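Local coordinates for protein putative RNase YutE (Bacillus subtilis subsp. subtilis str. 168, PDB 1YLM) that probably acts as an RNase, the toxic component of a putative type VII toxin-antitoxin system, and is probably neutralised by the cognate antitoxin YutD, at residues 39-50 and 89-100; 53-62 and 71-80. One frame throughout, in Å; residues are numbered along the deposited sequence.

Contact 1: residues 39-50 and 89-100; sequences QRIGHLLIECIL and LKKLIAYRKTLV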
loop_
_atom_site.group_PDB
_atom_site.type_symbol
_atom_site.label_atom_id
_atom_site.label_comp_id
_atom_site.label_asym_id
_atom_site.label_seq_id
_atom_site.Cartn_x
_atom_site.Cartn_y
_atom_site.Cartn_z
ATOM N N GLN A 39 9.651 2.764 1.646
ATOM C CA GLN A 39 8.516 2.335 0.778
ATOM C C GLN A 39 7.158 2.782 1.339
ATOM O O GLN A 39 6.287 3.255 0.591
ATOM C CB GLN A 39 8.529 0.817 0.540
ATOM C CG GLN A 39 9.719 0.351 -0.333
ATOM C CD GLN A 39 9.891 -1.152 -0.330
ATOM O OE1 GLN A 39 8.993 -1.889 0.068
ATOM N NE2 GLN A 39 11.039 -1.613 -0.798
ATOM N N ARG A 40 6.975 2.639 2.654
ATOM C CA ARG A 40 5.724 3.085 3.267
ATOM C C ARG A 40 5.542 4.595 3.130
ATOM O O ARG A 40 4.462 5.058 2.774
ATOM C CB ARG A 40 5.644 2.659 4.734
ATOM C CG ARG A 40 4.306 2.990 5.421
ATOM C CD ARG A 40 3.159 2.243 4.806
ATOM N NE ARG A 40 1.906 2.526 5.492
ATOM C CZ ARG A 40 0.714 2.123 5.054
ATOM N NH1 ARG A 40 0.614 1.455 3.907
ATOM N NH2 ARG A 40 -0.385 2.417 5.739
ATOM N N ILE A 41 6.604 5.354 3.398
ATOM C CA ILE A 41 6.568 6.808 3.232
ATOM C C ILE A 41 6.172 7.196 1.793
ATOM O O ILE A 41 5.265 8.032 1.596
ATOM C CB ILE A 41 7.924 7.474 3.601
ATOM C CG1 ILE A 41 8.161 7.395 5.122
ATOM C CG2 ILE A 41 7.934 8.934 3.117
ATOM C CD1 ILE A 41 9.559 7.818 5.529
ATOM N N GLY A 42 6.850 6.611 0.806
ATOM C CA GLY A 42 6.529 6.854 -0.617
ATOM C C GLY A 42 5.061 6.616 -0.936
ATOM O O GLY A 42 4.386 7.481 -1.540
ATOM N N HIS A 43 4.555 5.468 -0.492
ATOM C CA HIS A 43 3.154 5.077 -0.674
ATOM C C HIS A 43 2.237 6.122 -0.034
ATOM O O HIS A 43 1.321 6.646 -0.696
ATOM C CB HIS A 43 2.912 3.680 -0.087
ATOM C CG HIS A 43 1.523 3.159 -0.299
ATOM N ND1 HIS A 43 1.058 2.019 0.323
ATOM C CD2 HIS A 43 0.507 3.606 -1.077
ATOM C CE1 HIS A 43 -0.185 1.785 -0.065
ATOM N NE2 HIS A 43 -0.554 2.752 -0.889
ATOM N N LEU A 44 2.505 6.444 1.239
ATOM C CA LEU A 44 1.690 7.440 1.958
ATOM C C LEU A 44 1.690 8.833 1.320
ATOM O O LEU A 44 0.631 9.460 1.236
ATOM C CB LEU A 44 2.067 7.502 3.439
ATOM C CG LEU A 44 1.804 6.201 4.220
ATOM C CD1 LEU A 44 2.359 6.308 5.641
ATOM C CD2 LEU A 44 0.312 5.806 4.219
ATOM N N LEU A 45 2.857 9.322 0.897
ATOM C CA LEU A 45 2.952 10.630 0.228
ATOM C C LEU A 45 2.048 10.663 -1.015
ATOM O O LEU A 45 1.246 11.589 -1.202
ATOM C CB LEU A 45 4.413 10.948 -0.154
ATOM C CG LEU A 45 5.426 11.152 0.982
ATOM C CD1 LEU A 45 6.829 11.405 0.422
ATOM C CD2 LEU A 45 4.986 12.279 1.920
ATOM N N ILE A 46 2.170 9.629 -1.846
ATOM C CA ILE A 46 1.374 9.493 -3.082
ATOM C C ILE A 46 -0.138 9.458 -2.781
ATOM O O ILE A 46 -0.919 10.201 -3.397
ATOM C CB ILE A 46 1.792 8.222 -3.895
ATOM C CG1 ILE A 46 3.226 8.393 -4.436
ATOM C CG2 ILE A 46 0.795 7.985 -5.045
ATOM C CD1 ILE A 46 3.875 7.107 -5.000
ATOM N N GLU A 47 -0.542 8.597 -1.844
ATOM C CA GLU A 47 -1.964 8.436 -1.492
ATOM C C GLU A 47 -2.573 9.731 -0.950
ATOM O O GLU A 47 -3.705 10.074 -1.308
ATOM C CB GLU A 47 -2.183 7.303 -0.485
ATOM C CG GLU A 47 -2.004 5.871 -1.012
ATOM C CD GLU A 47 -2.567 5.652 -2.414
ATOM O OE1 GLU A 47 -3.801 5.449 -2.604
ATOM O OE2 GLU A 47 -1.750 5.671 -3.332
ATOM N N CYS A 48 -1.823 10.436 -0.099
ATOM C CA CYS A 48 -2.251 11.723 0.435
ATOM C C CYS A 48 -2.472 12.735 -0.693
ATOM O O CYS A 48 -3.456 13.482 -0.664
ATOM C CB CYS A 48 -1.212 12.291 1.391
ATOM S SG CYS A 48 -1.130 11.497 3.032
ATOM N N ILE A 49 -1.564 12.763 -1.671
ATOM C CA ILE A 49 -1.723 13.693 -2.801
ATOM C C ILE A 49 -2.960 13.332 -3.619
ATOM O O ILE A 49 -3.769 14.209 -3.950
ATOM C CB ILE A 49 -0.482 13.734 -3.700
ATOM C CG1 ILE A 49 0.708 14.349 -2.939
ATOM C CG2 ILE A 49 -0.785 14.502 -5.009
ATOM C CD1 ILE A 49 2.070 14.061 -3.632
ATOM N N LEU A 50 -3.106 12.051 -3.948
ATOM C CA LEU A 50 -4.241 11.614 -4.778
ATOM C C LEU A 50 -5.581 11.823 -4.084
ATOM O O LEU A 50 -6.545 12.281 -4.712
ATOM C CB LEU A 50 -4.083 10.147 -5.165
ATOM C CG LEU A 50 -2.890 9.849 -6.085
ATOM C CD1 LEU A 50 -2.783 8.364 -6.357
ATOM C CD2 LEU A 50 -2.935 10.663 -7.403
ATOM N N LEU A 89 5.248 16.339 -9.314
ATOM C CA LEU A 89 4.436 15.432 -8.497
ATOM C C LEU A 89 3.986 14.213 -9.299
ATOM O O LEU A 89 3.965 13.102 -8.776
ATOM C CB LEU A 89 3.265 16.169 -7.837
ATOM C CG LEU A 89 3.694 17.262 -6.828
ATOM C CD1 LEU A 89 2.493 17.968 -6.209
ATOM C CD2 LEU A 89 4.613 16.769 -5.729
ATOM N N LYS A 90 3.686 14.405 -10.580
ATOM C CA LYS A 90 3.347 13.284 -11.454
ATOM C C LYS A 90 4.456 12.219 -11.504
ATOM O O LYS A 90 4.169 11.025 -11.589
ATOM C CB LYS A 90 3.042 13.763 -12.872
ATOM C CG LYS A 90 1.651 14.397 -13.064
ATOM C CD LYS A 90 1.599 15.176 -14.390
ATOM C CE LYS A 90 0.971 14.363 -15.477
ATOM N NZ LYS A 90 0.903 15.156 -16.746
ATOM N N LYS A 91 5.713 12.653 -11.471
ATOM C CA LYS A 91 6.846 11.716 -11.557
ATOM C C LYS A 91 6.917 10.801 -10.331
ATOM O O LYS A 91 7.252 9.617 -10.464
ATOM C CB LYS A 91 8.169 12.467 -11.759
ATOM C CG LYS A 91 8.260 13.183 -13.114
ATOM C CD LYS A 91 9.509 14.073 -13.199
ATOM C CE LYS A 91 9.588 14.791 -14.582
ATOM N NZ LYS A 91 9.351 13.871 -15.714
ATOM N N LEU A 92 6.575 11.338 -9.154
ATOM C CA LEU A 92 6.470 10.508 -7.948
ATOM C C LEU A 92 5.266 9.587 -8.030
ATOM O O LEU A 92 5.356 8.396 -7.710
ATOM C CB LEU A 92 6.370 11.347 -6.662
ATOM C CG LEU A 92 6.158 10.515 -5.375
ATOM C CD1 LEU A 92 7.315 9.528 -5.089
ATOM C CD2 LEU A 92 5.948 11.438 -4.181
ATOM N N ILE A 93 4.126 10.146 -8.441
ATOM C CA ILE A 93 2.892 9.376 -8.558
ATOM C C ILE A 93 3.050 8.154 -9.479
ATOM O O ILE A 93 2.449 7.097 -9.250
ATOM C CB ILE A 93 1.726 10.301 -9.029
ATOM C CG1 ILE A 93 1.354 11.274 -7.889
ATOM C CG2 ILE A 93 0.522 9.482 -9.531
ATOM C CD1 ILE A 93 0.548 12.510 -8.325
ATOM N N ALA A 94 3.874 8.302 -10.512
ATOM C CA ALA A 94 4.146 7.206 -11.441
ATOM C C ALA A 94 4.757 5.981 -10.748
ATOM O O ALA A 94 4.709 4.880 -11.293
ATOM C CB ALA A 94 5.038 7.697 -12.584
ATOM N N TYR A 95 5.297 6.171 -9.536
ATOM C CA TYR A 95 5.840 5.048 -8.752
ATOM C C TYR A 95 4.774 4.210 -8.016
ATOM O O TYR A 95 5.075 3.150 -7.472
ATOM C CB TYR A 95 6.959 5.524 -7.795
ATOM C CG TYR A 95 8.034 4.476 -7.588
ATOM C CD1 TYR A 95 8.970 4.208 -8.587
ATOM C CD2 TYR A 95 8.102 3.729 -6.399
ATOM C CE1 TYR A 95 9.954 3.244 -8.413
ATOM C CE2 TYR A 95 9.084 2.735 -6.226
ATOM C CZ TYR A 95 10.005 2.507 -7.236
ATOM O OH TYR A 95 10.998 1.548 -7.096
ATOM N N ARG A 96 3.524 4.685 -8.002
ATOM C CA ARG A 96 2.462 4.040 -7.238
ATOM C C ARG A 96 2.278 2.577 -7.614
ATOM O O ARG A 96 2.181 1.734 -6.742
ATOM C CB ARG A 96 1.129 4.775 -7.388
ATOM C CG ARG A 96 0.080 4.319 -6.369
ATOM C CD ARG A 96 -1.286 4.945 -6.665
ATOM N NE ARG A 96 -2.281 4.562 -5.660
ATOM C CZ ARG A 96 -3.140 3.552 -5.771
ATOM N NH1 ARG A 96 -3.172 2.783 -6.863
ATOM N NH2 ARG A 96 -3.991 3.311 -4.778
ATOM N N LYS A 97 2.224 2.277 -8.909
ATOM C CA LYS A 97 1.968 0.898 -9.340
ATOM C C LYS A 97 3.043 -0.065 -8.825
ATOM O O LYS A 97 2.731 -1.182 -8.412
ATOM C CB LYS A 97 1.856 0.812 -10.874
ATOM C CG LYS A 97 1.483 -0.569 -11.406
ATOM C CD LYS A 97 1.485 -0.564 -12.947
ATOM C CE LYS A 97 0.945 -1.882 -13.537
ATOM N NZ LYS A 97 0.846 -1.803 -15.052
ATOM N N THR A 98 4.298 0.378 -8.833
ATOM C CA THR A 98 5.390 -0.419 -8.279
ATOM C C THR A 98 5.192 -0.683 -6.787
ATOM O O THR A 98 5.384 -1.808 -6.308
ATOM C CB THR A 98 6.762 0.246 -8.533
ATOM O OG1 THR A 98 6.957 0.379 -9.954
ATOM C CG2 THR A 98 7.880 -0.615 -7.951
ATOM N N LEU A 99 4.785 0.349 -6.055
ATOM C CA LEU A 99 4.604 0.220 -4.605
ATOM C C LEU A 99 3.418 -0.643 -4.200
ATOM O O LEU A 99 3.509 -1.385 -3.215
ATOM C CB LEU A 99 4.511 1.602 -3.955
ATOM C CG LEU A 99 5.855 2.326 -3.842
ATOM C CD1 LEU A 99 5.612 3.810 -3.549
ATOM C CD2 LEU A 99 6.746 1.697 -2.756
ATOM N N VAL A 100 2.317 -0.565 -4.959
ATOM C CA VAL A 100 1.061 -1.218 -4.546
ATOM C C VAL A 100 0.721 -2.506 -5.298
ATOM O O VAL A 100 -0.004 -3.357 -4.778
ATOM C CB VAL A 100 -0.152 -0.250 -4.591
ATOM C CG1 VAL A 100 0.179 1.043 -3.838
ATOM C CG2 VAL A 100 -0.570 0.037 -6.015
#
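I46 enters a hole formed by L92, I93, R96 and L99, and this is the tightly packed part of the contact: its CD1 lies 3.3 Å from L92 O, while CG1 rests 3.7 Å from L92 CG. L99 answers as a second knob, among Q39, G42, H43 and I46; its CD1 comes to 3.6 Å from H43 N, against backbone that carries no side chain at G42. These paired knobs-into-holes join helix 32-59 to the break between helices 83-93 and 96-100, where a type I turn runs from I93 to R96. R96, probably the active-site residue, begins the stretch corresponding to the RX(4)HXY motif of HepT toxins, with Q101 at the histidine position. Toward the partly exposed R96 and V100 the contact turns more polar, although E47 and H43 are buried. R96, extended from CG to NE, forms a side-on salt bridge with E47: NE reaches OE2 at 2.6 Å, and NH2 meets OE1 at 3.1 Å from above the carboxylate plane, which stands 42° from the guanidinium. A cation-pi contact joins R96 to Y68. V100 CG1 makes a CH-pi contact over one face of the H43 ring, which also meets H43 of the second subunit.

Contact 2: residues 53-62 and 71-80; sequences GNDMIDGFIM and IMDILVDEKV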
loop_
_atom_site.group_PDB
_atom_site.type_symbol
_atom_site.label_atom_id
_atom_site.label_comp_id
_atom_site.label_asym_id
_atom_site.label_seq_id
_atom_site.Cartn_x
_atom_site.Cartn_y
_atom_site.Cartn_z
ATOM N N GLY A 53 -6.248 15.540 -3.830
ATOM C CA GLY A 53 -6.638 15.955 -5.188
ATOM C C GLY A 53 -8.071 15.580 -5.537
ATOM O O GLY A 53 -8.845 16.441 -6.003
ATOM N N ASN A 54 -8.439 14.316 -5.315
ATOM C CA ASN A 54 -9.832 13.877 -5.507
ATOM C C ASN A 54 -10.816 14.695 -4.679
ATOM O O ASN A 54 -11.864 15.089 -5.180
ATOM C CB ASN A 54 -10.040 12.389 -5.176
ATOM C CG ASN A 54 -9.626 11.458 -6.308
ATOM O OD1 ASN A 54 -9.100 10.366 -6.054
ATOM N ND2 ASN A 54 -9.866 11.866 -7.547
ATOM N N ASP A 55 -10.502 14.919 -3.402
ATOM C CA ASP A 55 -11.400 15.691 -2.522
ATOM C C ASP A 55 -11.558 17.135 -3.019
ATOM O O ASP A 55 -12.658 17.703 -2.998
ATOM C CB ASP A 55 -10.903 15.653 -1.066
ATOM C CG ASP A 55 -11.031 14.270 -0.440
ATOM O OD1 ASP A 55 -11.830 13.455 -0.956
ATOM O OD2 ASP A 55 -10.329 13.995 0.557
HETATM N N MSE A 56 -10.457 17.721 -3.470
HETATM C CA MSE A 56 -10.471 19.067 -4.079
HETATM C C MSE A 56 -11.394 19.109 -5.308
HETATM O O MSE A 56 -12.257 19.970 -5.458
HETATM C CB MSE A 56 -9.058 19.457 -4.535
HETATM C CG MSE A 56 -8.052 19.757 -3.448
HETATM SE SE MSE A 56 -8.242 21.461 -2.840
HETATM C CE MSE A 56 -8.977 21.186 -1.689
ATOM N N ILE A 57 -11.182 18.155 -6.201
ATOM C CA ILE A 57 -11.910 18.089 -7.461
ATOM C C ILE A 57 -13.410 17.894 -7.209
ATOM O O ILE A 57 -14.243 18.639 -7.752
ATOM C CB ILE A 57 -11.313 16.941 -8.332
ATOM C CG1 ILE A 57 -9.963 17.369 -8.914
ATOM C CG2 ILE A 57 -12.291 16.497 -9.428
ATOM C CD1 ILE A 57 -9.177 16.207 -9.586
ATOM N N ASP A 58 -13.745 16.930 -6.359
ATOM C CA ASP A 58 -15.140 16.651 -6.008
ATOM C C ASP A 58 -15.805 17.852 -5.326
ATOM O O ASP A 58 -16.916 18.241 -5.706
ATOM C CB ASP A 58 -15.260 15.419 -5.109
ATOM C CG ASP A 58 -14.847 14.123 -5.813
ATOM O OD1 ASP A 58 -14.644 14.110 -7.056
ATOM O OD2 ASP A 58 -14.711 13.108 -5.104
ATOM N N GLY A 59 -15.129 18.439 -4.340
ATOM C CA GLY A 59 -15.681 19.577 -3.583
ATOM C C GLY A 59 -15.887 20.845 -4.407
ATOM O O GLY A 59 -16.897 21.559 -4.233
ATOM N N PHE A 60 -14.929 21.136 -5.299
ATOM C CA PHE A 60 -14.937 22.373 -6.093
ATOM C C PHE A 60 -15.469 22.201 -7.511
ATOM O O PHE A 60 -15.276 23.084 -8.321
ATOM C CB PHE A 60 -13.549 23.014 -6.142
ATOM C CG PHE A 60 -13.139 23.665 -4.840
ATOM C CD1 PHE A 60 -12.177 23.066 -4.034
ATOM C CD2 PHE A 60 -13.726 24.869 -4.425
ATOM C CE1 PHE A 60 -11.787 23.643 -2.834
ATOM C CE2 PHE A 60 -13.356 25.466 -3.216
ATOM C CZ PHE A 60 -12.372 24.860 -2.419
ATOM N N ILE A 61 -16.149 21.087 -7.781
ATOM C CA ILE A 61 -16.752 20.810 -9.111
ATOM C C ILE A 61 -15.747 21.047 -10.227
ATOM O O ILE A 61 -16.024 21.763 -11.198
ATOM C CB ILE A 61 -18.029 21.674 -9.413
ATOM C CG1 ILE A 61 -18.792 21.976 -8.131
ATOM C CG2 ILE A 61 -18.921 20.972 -10.471
ATOM C CD1 ILE A 61 -20.002 22.893 -8.339
HETATM N N MSE A 62 -14.570 20.449 -10.076
HETATM C CA MSE A 62 -13.566 20.499 -11.126
HETATM C C MSE A 62 -13.846 19.372 -12.111
HETATM O O MSE A 62 -14.656 18.476 -11.840
HETATM C CB MSE A 62 -12.161 20.355 -10.525
HETATM C CG MSE A 62 -11.781 21.452 -9.524
HETATM SE SE MSE A 62 -10.130 21.221 -8.752
HETATM C CE MSE A 62 -10.037 22.675 -7.759
ATOM N N ILE A 71 -5.497 13.444 -12.138
ATOM C CA ILE A 71 -5.699 14.359 -11.006
ATOM C C ILE A 71 -4.814 15.608 -11.031
ATOM O O ILE A 71 -5.314 16.733 -10.867
ATOM C CB ILE A 71 -5.586 13.589 -9.656
ATOM C CG1 ILE A 71 -6.752 12.608 -9.539
ATOM C CG2 ILE A 71 -5.572 14.549 -8.470
ATOM C CD1 ILE A 71 -6.626 11.568 -8.446
HETATM N N MSE A 72 -3.510 15.429 -11.260
HETATM C CA MSE A 72 -2.571 16.557 -11.169
HETATM C C MSE A 72 -2.803 17.566 -12.269
HETATM O O MSE A 72 -2.729 18.769 -12.043
HETATM C CB MSE A 72 -1.110 16.092 -11.208
HETATM C CG MSE A 72 -0.690 15.266 -10.006
HETATM SE SE MSE A 72 -0.948 16.152 -8.245
HETATM C CE MSE A 72 -0.516 17.976 -8.786
ATOM N N ASP A 73 -3.076 17.055 -13.462
ATOM C CA ASP A 73 -3.370 17.883 -14.619
ATOM C C ASP A 73 -4.570 18.792 -14.358
ATOM O O ASP A 73 -4.567 19.954 -14.734
ATOM C CB ASP A 73 -3.605 16.996 -15.846
ATOM C CG ASP A 73 -2.311 16.345 -16.355
ATOM O OD1 ASP A 73 -1.216 16.887 -16.070
ATOM O OD2 ASP A 73 -2.405 15.288 -17.022
ATOM N N ILE A 74 -5.572 18.266 -13.675
ATOM C CA ILE A 74 -6.762 19.061 -13.336
ATOM C C ILE A 74 -6.429 20.148 -12.298
ATOM O O ILE A 74 -6.814 21.316 -12.460
ATOM C CB ILE A 74 -7.938 18.148 -12.900
ATOM C CG1 ILE A 74 -8.436 17.313 -14.099
ATOM C CG2 ILE A 74 -9.075 19.001 -12.282
ATOM C CD1 ILE A 74 -9.066 15.983 -13.697
ATOM N N LEU A 75 -5.653 19.784 -11.276
ATOM C CA LEU A 75 -5.177 20.762 -10.282
ATOM C C LEU A 75 -4.323 21.863 -10.915
ATOM O O LEU A 75 -4.376 23.024 -10.495
ATOM C CB LEU A 75 -4.399 20.056 -9.158
ATOM C CG LEU A 75 -5.237 19.087 -8.313
ATOM C CD1 LEU A 75 -4.385 18.400 -7.223
ATOM C CD2 LEU A 75 -6.432 19.792 -7.669
ATOM N N VAL A 76 -3.551 21.500 -11.938
ATOM C CA VAL A 76 -2.789 22.484 -12.700
ATOM C C VAL A 76 -3.738 23.424 -13.480
ATOM O O VAL A 76 -3.610 24.646 -13.382
ATOM C CB VAL A 76 -1.754 21.795 -13.636
ATOM C CG1 VAL A 76 -1.158 22.782 -14.626
ATOM C CG2 VAL A 76 -0.643 21.147 -12.797
ATOM N N ASP A 77 -4.671 22.841 -14.234
ATOM C CA ASP A 77 -5.685 23.597 -14.984
ATOM C C ASP A 77 -6.413 24.603 -14.084
ATOM O O ASP A 77 -6.686 25.729 -14.497
ATOM C CB ASP A 77 -6.723 22.656 -15.602
ATOM C CG ASP A 77 -6.172 21.818 -16.752
ATOM O OD1 ASP A 77 -5.079 22.128 -17.294
ATOM O OD2 ASP A 77 -6.853 20.834 -17.117
ATOM N N GLU A 78 -6.700 24.188 -12.848
ATOM C CA GLU A 78 -7.466 25.001 -11.896
ATOM C C GLU A 78 -6.579 25.937 -11.087
ATOM O O GLU A 78 -7.056 26.652 -10.189
ATOM C CB GLU A 78 -8.295 24.099 -10.976
ATOM C CG GLU A 78 -9.421 23.380 -11.659
ATOM C CD GLU A 78 -10.624 24.277 -11.992
ATOM O OE1 GLU A 78 -10.707 25.414 -11.478
ATOM O OE2 GLU A 78 -11.491 23.823 -12.769
ATOM N N LYS A 79 -5.287 25.940 -11.421
ATOM C CA LYS A 79 -4.294 26.801 -10.784
ATOM C C LYS A 79 -4.170 26.562 -9.266
ATOM O O LYS A 79 -3.906 27.494 -8.492
ATOM C CB LYS A 79 -4.577 28.280 -11.094
ATOM C CG LYS A 79 -3.982 28.777 -12.415
ATOM C CD LYS A 79 -4.737 28.292 -13.631
ATOM C CE LYS A 79 -4.104 28.857 -14.908
ATOM N NZ LYS A 79 -4.265 27.925 -16.074
ATOM N N VAL A 80 -4.375 25.313 -8.854
ATOM C CA VAL A 80 -4.098 24.910 -7.486
ATOM C C VAL A 80 -2.576 24.827 -7.267
ATOM O O VAL A 80 -2.072 25.320 -6.264
ATOM C CB VAL A 80 -4.788 23.576 -7.113
ATOM C CG1 VAL A 80 -4.528 23.237 -5.656
ATOM C CG2 VAL A 80 -6.295 23.642 -7.381
#
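M62, a selenomethionine, reaches across to helix 71-77 and the turn after it, and each atom of its side chain has a partner there. M62 CB sits 3.8 Å from I74 CG2. Next, M62 CG lies 3.7 Å from E78 CG, the two side chains crossing at a slant. The SE of M62 comes equally near E78 CG and also touches L75 CD2, and M62 CE ends 3.9 Å from V80 CG2. The chain can follow this line because it is fully extended beyond CG (chi2 177°, chi3 178°). E78 and V80 flank K79, whose positive phi and two bonds back into the last turn define a Schellman motif; M62 CG, SE and CE thus lie against residues around this C-terminal cap, while CB meets I74 in the helix. Helices 53-59 and 71-77 cross at 52°, and at G53, which has no side chain, they come close: I71 CG2 lies 3.7 Å from G53 CA. I57 bridges the two ends, its CG1 set 3.8 Å from I74 CG2, the side chains crossing at about a right angle. On the partly exposed side, the amide of N54 turns back over I71, with N54 ND2 3.4 Å from I71 CD1. P65 packs on both N54 and I57.

Contacts 1 and 2 lie about 18 Å apart, centre to centre, and share helix 32-59: 39-50 and then 53-62 follow along it. The chain next forms 71-80 and only afterwards returns with 89-100, so the whole of contact 2 falls between the two halves of contact 1. The two contacts touch through helix 71-77: M72 SE is 3.6 Å from I49 CG2, and M72 CG is 3.5 Å from I93 CD1. A salt bridge from K90 NZ to D73 OD1 joins helix 83-93 to helix 71-77. In this all-helical fold contact 1 carries R96, the probable active-site residue, and adjoins the second subunit, whereas contact 2 packs the C-terminal end of helix 32-59 within one chain.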